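Local coordinates for protein alcohol dehydrogenase, zinc-containing (Streptococcus pneumoniae serotype 2, PDB 5YLN) that probably oxidises alcohols with NAD+ as a zinc-dependent alcohol dehydrogenase, each chain carrying one zinc in a site with cysteine and histidine and another held by four cysteines, at residues 142-147 / 308-313; 202-207 / 221-226; 324-329 / 349-354; 75-80 / 132-137. All coordinates share one frame; numbering follows the deposited sequence.

How the contacts relate
From the N terminus, contact 4 comes first: the loop after strand 66-72 is tied to the short helix 133-136, closing a loop that holds the four-cysteine zinc site, within the GroES-like domain. Contact 1 then opens at 142-147 and closes at 308-313, a span of some 160 residues that takes in the whole six-stranded Rossmann sheet. Nested inside that span, contact 2 pairs the ends of two neighbouring strands of this sheet, with centres about 32 Å from contact 1. Last, contact 3 joins strands 322-325 and 347-350 back in the mixed sheet of the first domain. No two contacts touch, and none cross along the chain.

Contact 1. Residues 142-147 / 308-313; sequences EDLSDE and ALESHK
Leu144 carries most of the apolar part of this surface contact, where the loop leading into helix 146-151 meets the end of helix 302-310. Its CB sets off with CG anti to the carbonyl carbon (chi1 -68°), and CG divides into two methyls that both rest on Leu309. CD1 meets Leu309 CB at 3.9 Å, the two leucines crossing at about a right angle. CD2 lies against the backbone instead, 3.6 Å from Leu309 O, while that oxygen also accepts from His312 N at 2.8 Å as the chain leaves the helix. One residue earlier, Asp143 points its carboxylate at the other segment, CG anti to the backbone N. Its OD2 meets His312 NE2 tip to tip at 3.2 Å, in a weak hydrogen bond bent to 125° at the proton, with ring and carboxylate planes nearly perpendicular. The same OD2 lies 3.0 Å from Glu310 O, a crowding of two acceptors. Separately, the nearby carboxylate may favour a protonated imidazole. Leu309 O sits over one face of that ring, toward its rim. Beyond the contact, Glu310 packs on Pro141. His312, the first residue to leave helical angles, does so with positive phi, as is common just past a helix C-terminus, and the whole is a helix C-terminus docked on the approach to the N-cap residue Ser145 of helix 146-151.

Contact 2. Residues 202-207 / 221-226; sequences VDLDDN and VNSSDP
Backbone bonds come first. The ends of two parallel strands are stitched by Asp203 N to Val221 O at 3.3 Å, nearly along the C=O axis, and by Ser223 N to Asp203 O at 2.9 Å, where the donor stands above the carbonyl plane. CA-H...O contacts flank both, among them Val202 CA to Val221 O.

Among side chains, the polar work falls to Asn222. Its ND2 gives a weak bond to Leu204 O at 3.0 Å, while OD1 takes two protons, from Ser224 N in an Asx turn and from Ser224 OG at 2.6 Å, which fixes the amide's rotation. Asp203 forms its own Asx turn: OD1 accepts from Asp205 N at 2.9 Å in a nearly straight bond, and OD2 takes Ser180 N.

The apolar contacts are between side chains: Val202 and Val221 lie side by side, CG2 of the first 4.1 Å from CB of the second; Val202 CG1 reaches Ser223 CB, and Leu204 CD2 comes against Ser223 OG.

Strand 198-203, helix 206-214 and strand 219-222 make a beta-alpha-beta unit of the Rossmann fold; strand 219-222 is outermost in its sheet, strand 174-178 flanks 198-203 beyond, and helix 226-236 covers both valines through Ile233.

Contact 3. Residues 324-329 / 349-354; sequences FKLSEI and IENDIS
Two parallel strands, 322-325 and 347-350, end together here in the mixed sheet of the first domain, and the chain turns out of each. The sheet bonds are Glu350 N to Phe324 O at 2.8 Å, in the carbonyl plane, and Leu326 N to Glu350 O, also 2.8 Å, with the donor above the plane of its acceptor.

Past the strands, Asp352 takes over. Its CG lies between the backbone N and the carbonyl carbon (chi1 62°), and the carboxylate grips the 3-10 turn at 326-327: OD2 takes the Ser327 OG proton at 2.8 Å on its syn lone pair, while OD1 receives a weak bond from Ser327 N at 3.3 Å. The extended Lys325 chain crosses Asp352 at about a right angle and lays its CD 3.2 Å from OD2, yet carries NZ onward, 5.0 Å from that oxygen, too far for a salt bridge.

On the face with Ile349, hydrocarbon packs tightly. Ile349 CG2, anti to the backbone N, sits against Leu326 CA at 3.5 Å, and its CD1 meets Ile329 CD1 at 3.9 Å, the two side chains crossing. Leu326 CD2 runs alongside the Asn351 amide, whose OD1 accepts from both Ile353 N and Ser354 N and whose ND2 bonds Ser354 OG, so the amide is held from both ends.

Helix 329-337 covers Phe324 and Ile349 through Ala332; strand 33-39 flanks strand 347-350 antiparallel on its other edge, and Asn351 ND2 also bonds Ile36 O.

Contact 4. Residues 75-80 / 132-137; sequences EGVSNF and HADNTL
The tight side of this contact is the Phe80 ring. With CG anti to the carbonyl carbon (chi1 -63°), the ring reaches toward helix 133-136, and Leu137 CB lies over one face, 3.8 Å from its centroid in a CH-pi contact. The ring's tip meets the backbone as well, CZ standing 3.1 Å from Leu137 O, and Asp134 OD1 comes to the ring's edge, 3.6 Å from CD1. Val77 CG2 adds to the packed part, touching Ala133 CB at 4.2 Å. Around this core, His139 stacks on Phe80, while Val86 touches both Phe80 and Leu137.

Asp134, well covered by the loop, is the polar grip. It spreads its two oxygens over successive backbone amides: OD2 accepts from Ser78 N and OD1 from Asn79 N, each at 3.0 Å, each on its syn lone pair and fairly straight. Looseness is confined to the exposed margin of Gly76, Ser78 and Asn79, where Ser78 OG adds a weak bond to OD2 at 3.4 Å.

One carboxylate thus grips two consecutive N-H groups of a loop that has no regular structure of its own, fixing the loop's course onto the short helix. With donors on both oxygens, Asp134 is probably ionised, its charge shared between the two amides.

Contact 1. Residues 142-147 / 308-313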
# COMPACT_ATOMS: atom_id res chain seq x y z
N GLU A 142 19.72 28.31 -14.87
CA GLU A 142 19.89 28.80 -16.24
C GLU A 142 20.28 27.70 -17.21
O GLU A 142 20.26 27.93 -18.42
CB GLU A 142 20.93 29.91 -16.29
CG GLU A 142 20.57 31.17 -15.51
CD GLU A 142 21.49 32.35 -15.83
OE1 GLU A 142 21.96 32.43 -16.99
OE2 GLU A 142 21.73 33.19 -14.93
N ASP A 143 20.61 26.51 -16.73
CA ASP A 143 21.06 25.42 -17.59
C ASP A 143 19.91 24.67 -18.26
O ASP A 143 20.13 23.95 -19.24
CB ASP A 143 21.92 24.44 -16.78
CG ASP A 143 22.59 23.39 -17.65
OD1 ASP A 143 22.90 23.69 -18.82
OD2 ASP A 143 22.80 22.26 -17.14
N LEU A 144 18.69 24.81 -17.75
CA LEU A 144 17.57 24.02 -18.24
C LEU A 144 16.71 24.82 -19.21
O LEU A 144 16.54 26.03 -19.08
CB LEU A 144 16.72 23.51 -17.07
CG LEU A 144 17.38 22.48 -16.14
CD1 LEU A 144 16.38 21.93 -15.13
CD2 LEU A 144 18.03 21.35 -16.95
N SER A 145 16.18 24.11 -20.20
CA SER A 145 15.25 24.68 -21.15
C SER A 145 13.88 24.92 -20.51
O SER A 145 13.46 24.22 -19.59
CB SER A 145 15.09 23.74 -22.35
OG SER A 145 14.37 22.58 -21.97
N ASP A 146 13.18 25.94 -21.04
CA ASP A 146 11.83 26.26 -20.58
C ASP A 146 10.90 25.06 -20.67
O ASP A 146 10.11 24.81 -19.76
CB ASP A 146 11.27 27.42 -21.41
CG ASP A 146 11.90 28.78 -21.07
OD1 ASP A 146 12.82 28.85 -20.21
OD2 ASP A 146 11.45 29.78 -21.66
N GLU A 147 11.02 24.28 -21.75
CA GLU A 147 10.14 23.13 -21.93
C GLU A 147 10.36 22.10 -20.84
O GLU A 147 9.41 21.48 -20.36
CB GLU A 147 10.35 22.52 -23.31
CG GLU A 147 9.87 23.39 -24.47
CD GLU A 147 10.73 24.63 -24.68
OE1 GLU A 147 10.15 25.73 -24.74
OE2 GLU A 147 11.97 24.50 -24.76
N ALA A 308 18.88 16.51 -10.37
CA ALA A 308 19.02 15.38 -11.27
C ALA A 308 18.76 15.73 -12.74
O ALA A 308 18.90 14.83 -13.58
CB ALA A 308 18.09 14.24 -10.83
N LEU A 309 18.42 16.98 -13.08
CA LEU A 309 18.24 17.40 -14.47
C LEU A 309 19.34 18.31 -14.99
O LEU A 309 19.67 18.24 -16.17
CB LEU A 309 16.90 18.14 -14.65
CG LEU A 309 15.59 17.35 -14.57
CD1 LEU A 309 14.45 18.23 -15.05
CD2 LEU A 309 15.67 16.03 -15.36
N GLU A 310 19.89 19.19 -14.14
CA GLU A 310 21.03 20.01 -14.54
C GLU A 310 22.21 19.15 -14.93
O GLU A 310 23.06 19.58 -15.72
CB GLU A 310 21.43 20.95 -13.39
CG GLU A 310 20.32 21.80 -12.82
CD GLU A 310 20.72 22.46 -11.50
OE1 GLU A 310 21.92 22.79 -11.35
OE2 GLU A 310 19.85 22.64 -10.62
N SER A 311 22.29 17.94 -14.38
CA SER A 311 23.28 16.93 -14.75
C SER A 311 22.94 16.20 -16.04
O SER A 311 23.75 15.40 -16.50
CB SER A 311 23.41 15.92 -13.62
OG SER A 311 22.25 15.10 -13.54
N HIS A 312 21.75 16.43 -16.60
CA HIS A 312 21.33 15.85 -17.88
C HIS A 312 21.32 14.32 -17.84
O HIS A 312 21.70 13.66 -18.81
CB HIS A 312 22.20 16.37 -19.02
CG HIS A 312 22.08 17.84 -19.23
ND1 HIS A 312 20.96 18.43 -19.77
CD2 HIS A 312 22.93 18.86 -18.93
CE1 HIS A 312 21.12 19.74 -19.81
NE2 HIS A 312 22.31 20.02 -19.31
N LYS A 313 20.85 13.75 -16.73
CA LYS A 313 20.58 12.32 -16.67
C LYS A 313 19.50 11.94 -17.68
O LYS A 313 19.74 11.17 -18.62
CB LYS A 313 20.18 11.90 -15.25
CG LYS A 313 21.25 12.17 -14.19
CD LYS A 313 22.59 11.58 -14.60
CE LYS A 313 23.74 12.42 -14.07
NZ LYS A 313 25.08 11.94 -14.51

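Contact 2. Residues 202-207 / 221-226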
# COMPACT_ATOMS: atom_id res chain seq x y z
N VAL A 202 3.04 -0.91 -21.33
CA VAL A 202 1.81 -1.60 -21.74
C VAL A 202 0.81 -0.54 -22.18
O VAL A 202 0.57 0.43 -21.45
CB VAL A 202 1.24 -2.46 -20.60
CG1 VAL A 202 -0.03 -3.22 -21.06
CG2 VAL A 202 2.29 -3.43 -20.13
N ASP A 203 0.25 -0.72 -23.38
CA ASP A 203 -0.73 0.20 -23.96
C ASP A 203 -1.42 -0.50 -25.13
O ASP A 203 -1.00 -1.57 -25.58
CB ASP A 203 -0.04 1.51 -24.38
CG ASP A 203 -1.02 2.66 -24.55
OD1 ASP A 203 -1.91 2.56 -25.41
OD2 ASP A 203 -0.90 3.67 -23.82
N LEU A 204 -2.51 0.11 -25.62
CA LEU A 204 -3.22 -0.36 -26.81
C LEU A 204 -2.62 0.20 -28.10
O LEU A 204 -2.56 -0.50 -29.11
CB LEU A 204 -4.70 0.01 -26.74
CG LEU A 204 -5.45 -0.27 -25.43
CD1 LEU A 204 -6.74 0.54 -25.34
CD2 LEU A 204 -5.74 -1.76 -25.27
N ASP A 205 -2.17 1.46 -28.05
CA ASP A 205 -1.68 2.20 -29.21
C ASP A 205 -0.22 1.87 -29.48
O ASP A 205 0.65 2.13 -28.64
CB ASP A 205 -1.87 3.69 -28.94
CG ASP A 205 -1.36 4.58 -30.06
OD1 ASP A 205 -0.54 4.14 -30.89
OD2 ASP A 205 -1.79 5.75 -30.09
N ASP A 206 0.07 1.36 -30.68
CA ASP A 206 1.45 1.02 -31.01
C ASP A 206 2.32 2.26 -31.22
O ASP A 206 3.54 2.19 -30.99
CB ASP A 206 1.51 0.13 -32.25
CG ASP A 206 2.92 -0.33 -32.54
OD1 ASP A 206 3.47 -1.09 -31.71
OD2 ASP A 206 3.47 0.07 -33.59
N ASN A 207 1.73 3.38 -31.64
CA ASN A 207 2.51 4.61 -31.79
C ASN A 207 3.05 5.06 -30.44
O ASN A 207 4.23 5.43 -30.32
CB ASN A 207 1.65 5.71 -32.42
CG ASN A 207 1.38 5.46 -33.90
OD1 ASN A 207 2.04 4.64 -34.53
ND2 ASN A 207 0.41 6.20 -34.47
N VAL A 221 4.46 -4.08 -24.61
CA VAL A 221 3.43 -5.12 -24.63
C VAL A 221 2.13 -4.45 -25.02
O VAL A 221 1.73 -3.48 -24.38
CB VAL A 221 3.28 -5.82 -23.27
CG1 VAL A 221 2.11 -6.80 -23.31
CG2 VAL A 221 4.58 -6.53 -22.90
N ASN A 222 1.50 -4.93 -26.09
CA ASN A 222 0.22 -4.37 -26.52
C ASN A 222 -0.89 -5.08 -25.75
O ASN A 222 -0.96 -6.31 -25.74
CB ASN A 222 0.05 -4.53 -28.03
CG ASN A 222 -1.04 -3.62 -28.58
OD1 ASN A 222 -2.17 -3.61 -28.10
ND2 ASN A 222 -0.70 -2.82 -29.58
N SER A 223 -1.74 -4.31 -25.09
CA SER A 223 -2.77 -4.87 -24.22
C SER A 223 -4.07 -5.18 -24.96
O SER A 223 -5.10 -5.37 -24.31
CB SER A 223 -3.03 -3.92 -23.05
OG SER A 223 -3.26 -2.61 -23.52
N SER A 224 -4.03 -5.24 -26.29
CA SER A 224 -5.27 -5.44 -27.04
C SER A 224 -5.89 -6.80 -26.73
O SER A 224 -7.12 -6.90 -26.56
CB SER A 224 -4.99 -5.31 -28.54
OG SER A 224 -4.68 -3.96 -28.84
N ASP A 225 -5.08 -7.85 -26.64
CA ASP A 225 -5.48 -9.12 -26.07
C ASP A 225 -4.99 -9.14 -24.63
O ASP A 225 -3.83 -9.50 -24.39
CB ASP A 225 -4.90 -10.30 -26.87
CG ASP A 225 -5.40 -11.67 -26.39
OD1 ASP A 225 -5.67 -11.86 -25.18
OD2 ASP A 225 -5.50 -12.59 -27.23
N PRO A 226 -5.82 -8.77 -23.65
CA PRO A 226 -5.33 -8.69 -22.25
C PRO A 226 -4.68 -9.98 -21.76
O PRO A 226 -3.62 -9.94 -21.12
CB PRO A 226 -6.60 -8.36 -21.45
CG PRO A 226 -7.61 -7.82 -22.49
CD PRO A 226 -7.27 -8.54 -23.76

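Contact 3. Residues 324-329 / 349-354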
# COMPACT_ATOMS: atom_id res chain seq x y z
N PHE A 324 2.36 26.48 -28.97
CA PHE A 324 1.29 27.42 -29.29
C PHE A 324 1.51 28.73 -28.54
O PHE A 324 2.19 28.79 -27.51
CB PHE A 324 -0.12 26.89 -28.94
CG PHE A 324 -0.46 25.58 -29.59
CD1 PHE A 324 -0.12 24.38 -28.98
CD2 PHE A 324 -1.15 25.54 -30.81
CE1 PHE A 324 -0.44 23.17 -29.57
CE2 PHE A 324 -1.48 24.32 -31.41
CZ PHE A 324 -1.11 23.13 -30.77
N LYS A 325 0.87 29.77 -29.06
CA LYS A 325 0.76 31.06 -28.41
C LYS A 325 -0.43 31.03 -27.47
O LYS A 325 -1.42 30.33 -27.72
CB LYS A 325 0.59 32.17 -29.45
CG LYS A 325 1.82 32.41 -30.35
CD LYS A 325 1.59 33.53 -31.38
CE LYS A 325 2.82 33.69 -32.30
NZ LYS A 325 2.62 34.62 -33.47
N LEU A 326 -0.33 31.80 -26.38
CA LEU A 326 -1.44 31.89 -25.43
C LEU A 326 -2.74 32.31 -26.12
O LEU A 326 -3.80 31.75 -25.85
CB LEU A 326 -1.07 32.84 -24.28
CG LEU A 326 -2.08 33.19 -23.17
CD1 LEU A 326 -2.78 31.94 -22.62
CD2 LEU A 326 -1.39 33.95 -22.04
N SER A 327 -2.66 33.28 -27.03
CA SER A 327 -3.86 33.72 -27.73
C SER A 327 -4.44 32.63 -28.61
O SER A 327 -5.59 32.74 -29.05
CB SER A 327 -3.56 34.95 -28.58
OG SER A 327 -2.45 34.68 -29.41
N GLU A 328 -3.68 31.57 -28.89
CA GLU A 328 -4.18 30.44 -29.63
C GLU A 328 -4.41 29.23 -28.72
O GLU A 328 -4.33 28.08 -29.17
CB GLU A 328 -3.24 30.08 -30.78
CG GLU A 328 -2.96 31.24 -31.78
CD GLU A 328 -4.15 31.55 -32.72
OE1 GLU A 328 -5.21 30.91 -32.59
OE2 GLU A 328 -4.01 32.45 -33.59
N ILE A 329 -4.71 29.48 -27.44
CA ILE A 329 -4.88 28.38 -26.50
C ILE A 329 -6.03 27.45 -26.90
O ILE A 329 -5.95 26.24 -26.67
CB ILE A 329 -5.07 28.94 -25.07
CG1 ILE A 329 -5.11 27.79 -24.07
CG2 ILE A 329 -6.35 29.78 -25.00
CD1 ILE A 329 -4.51 28.12 -22.72
N ILE A 349 2.67 26.32 -24.23
CA ILE A 349 1.91 27.51 -24.58
C ILE A 349 2.69 28.72 -24.07
O ILE A 349 2.95 28.81 -22.86
CB ILE A 349 0.50 27.48 -23.99
CG1 ILE A 349 -0.26 26.24 -24.48
CG2 ILE A 349 -0.26 28.74 -24.38
CD1 ILE A 349 -1.41 25.83 -23.58
N GLU A 350 3.04 29.63 -24.97
CA GLU A 350 3.90 30.77 -24.65
C GLU A 350 3.09 32.06 -24.63
O GLU A 350 2.30 32.32 -25.54
CB GLU A 350 5.04 30.90 -25.66
CG GLU A 350 6.11 31.87 -25.21
CD GLU A 350 7.24 31.99 -26.19
OE1 GLU A 350 7.17 31.37 -27.28
OE2 GLU A 350 8.21 32.71 -25.87
N ASN A 351 3.32 32.88 -23.60
CA ASN A 351 2.58 34.13 -23.41
C ASN A 351 3.07 35.16 -24.42
O ASN A 351 4.08 35.85 -24.21
CB ASN A 351 2.74 34.63 -21.98
CG ASN A 351 1.95 35.91 -21.70
OD1 ASN A 351 1.38 36.52 -22.62
ND2 ASN A 351 1.92 36.33 -20.45
N ASP A 352 2.34 35.28 -25.53
CA ASP A 352 2.64 36.25 -26.57
C ASP A 352 1.89 37.56 -26.37
O ASP A 352 1.93 38.42 -27.25
CB ASP A 352 2.28 35.68 -27.95
CG ASP A 352 0.78 35.36 -28.09
OD1 ASP A 352 0.17 34.99 -27.06
OD2 ASP A 352 0.22 35.48 -29.22
N ILE A 353 1.22 37.74 -25.23
CA ILE A 353 0.34 38.88 -25.02
C ILE A 353 0.97 39.91 -24.08
O ILE A 353 0.93 41.10 -24.36
CB ILE A 353 -1.04 38.42 -24.48
CG1 ILE A 353 -1.72 37.48 -25.49
CG2 ILE A 353 -1.94 39.63 -24.18
CD1 ILE A 353 -3.03 36.86 -25.00
N SER A 354 1.58 39.45 -22.99
CA SER A 354 2.00 40.36 -21.94
C SER A 354 3.29 41.11 -22.32
O SER A 354 4.16 40.57 -23.00
CB SER A 354 2.22 39.60 -20.63
OG SER A 354 1.05 38.90 -20.21

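Contact 4. Residues 75-80 / 132-137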
# COMPACT_ATOMS: atom_id res chain seq x y z
N GLU A 75 4.48 41.81 1.54
CA GLU A 75 5.42 42.19 2.60
C GLU A 75 6.06 40.99 3.27
O GLU A 75 7.18 41.12 3.78
CB GLU A 75 4.71 43.05 3.66
CG GLU A 75 3.98 44.26 3.09
CD GLU A 75 3.60 45.28 4.16
OE1 GLU A 75 3.69 46.49 3.86
OE2 GLU A 75 3.22 44.89 5.29
N GLY A 76 5.40 39.84 3.28
CA GLY A 76 5.91 38.65 3.94
C GLY A 76 6.71 37.71 3.06
O GLY A 76 7.00 36.60 3.51
N VAL A 77 7.06 38.11 1.84
CA VAL A 77 7.82 37.25 0.94
C VAL A 77 9.28 37.65 1.02
O VAL A 77 9.62 38.82 0.80
CB VAL A 77 7.32 37.35 -0.51
CG1 VAL A 77 8.24 36.53 -1.43
CG2 VAL A 77 5.88 36.87 -0.60
N SER A 78 10.17 36.70 1.29
CA SER A 78 11.54 37.07 1.58
C SER A 78 12.55 36.55 0.59
O SER A 78 13.58 37.20 0.39
CB SER A 78 11.93 36.61 2.99
OG SER A 78 11.84 35.20 3.12
N ASN A 79 12.28 35.42 -0.06
CA ASN A 79 13.26 34.78 -0.91
C ASN A 79 12.99 35.00 -2.39
O ASN A 79 13.70 34.42 -3.23
CB ASN A 79 13.34 33.29 -0.59
CG ASN A 79 13.80 33.01 0.85
OD1 ASN A 79 14.63 33.74 1.40
ND2 ASN A 79 13.24 31.98 1.46
N PHE A 80 12.00 35.81 -2.75
CA PHE A 80 11.74 36.15 -4.15
C PHE A 80 11.46 37.64 -4.25
O PHE A 80 10.97 38.26 -3.30
CB PHE A 80 10.57 35.33 -4.73
CG PHE A 80 10.82 33.83 -4.76
CD1 PHE A 80 10.45 33.03 -3.68
CD2 PHE A 80 11.41 33.23 -5.87
CE1 PHE A 80 10.69 31.65 -3.71
CE2 PHE A 80 11.65 31.86 -5.90
CZ PHE A 80 11.29 31.06 -4.80
N HIS A 132 1.46 31.67 -0.84
CA HIS A 132 2.65 31.10 -0.19
C HIS A 132 3.84 31.03 -1.13
O HIS A 132 4.43 29.96 -1.35
CB HIS A 132 2.34 29.72 0.38
CG HIS A 132 1.19 29.72 1.34
ND1 HIS A 132 1.18 30.49 2.48
CD2 HIS A 132 0.01 29.05 1.31
CE1 HIS A 132 0.04 30.30 3.12
NE2 HIS A 132 -0.68 29.42 2.44
N ALA A 133 4.20 32.18 -1.70
CA ALA A 133 5.18 32.23 -2.77
C ALA A 133 6.52 31.64 -2.34
O ALA A 133 7.20 30.97 -3.13
CB ALA A 133 5.37 33.66 -3.26
N ASP A 134 6.93 31.89 -1.09
CA ASP A 134 8.22 31.38 -0.63
C ASP A 134 8.28 29.85 -0.69
O ASP A 134 9.36 29.28 -0.85
CB ASP A 134 8.51 31.87 0.78
CG ASP A 134 9.21 33.22 0.80
OD1 ASP A 134 9.97 33.49 -0.14
OD2 ASP A 134 9.02 34.00 1.75
N ASN A 135 7.13 29.18 -0.57
CA ASN A 135 7.11 27.72 -0.59
C ASN A 135 6.51 27.13 -1.85
O ASN A 135 6.47 25.91 -2.00
CB ASN A 135 6.36 27.19 0.64
CG ASN A 135 6.94 27.70 1.93
OD1 ASN A 135 8.00 27.27 2.36
ND2 ASN A 135 6.24 28.63 2.56
N THR A 136 6.05 27.96 -2.78
CA THR A 136 5.43 27.48 -4.01
C THR A 136 6.28 27.76 -5.25
O THR A 136 6.13 27.05 -6.25
CB THR A 136 4.03 28.11 -4.16
OG1 THR A 136 3.28 27.80 -2.97
CG2 THR A 136 3.25 27.60 -5.40
N LEU A 137 7.19 28.72 -5.18
CA LEU A 137 8.05 29.10 -6.30
C LEU A 137 9.44 28.50 -6.13
O LEU A 137 9.92 28.29 -5.01
CB LEU A 137 8.15 30.62 -6.40
CG LEU A 137 6.86 31.40 -6.58
CD1 LEU A 137 7.15 32.90 -6.70
CD2 LEU A 137 6.15 30.91 -7.83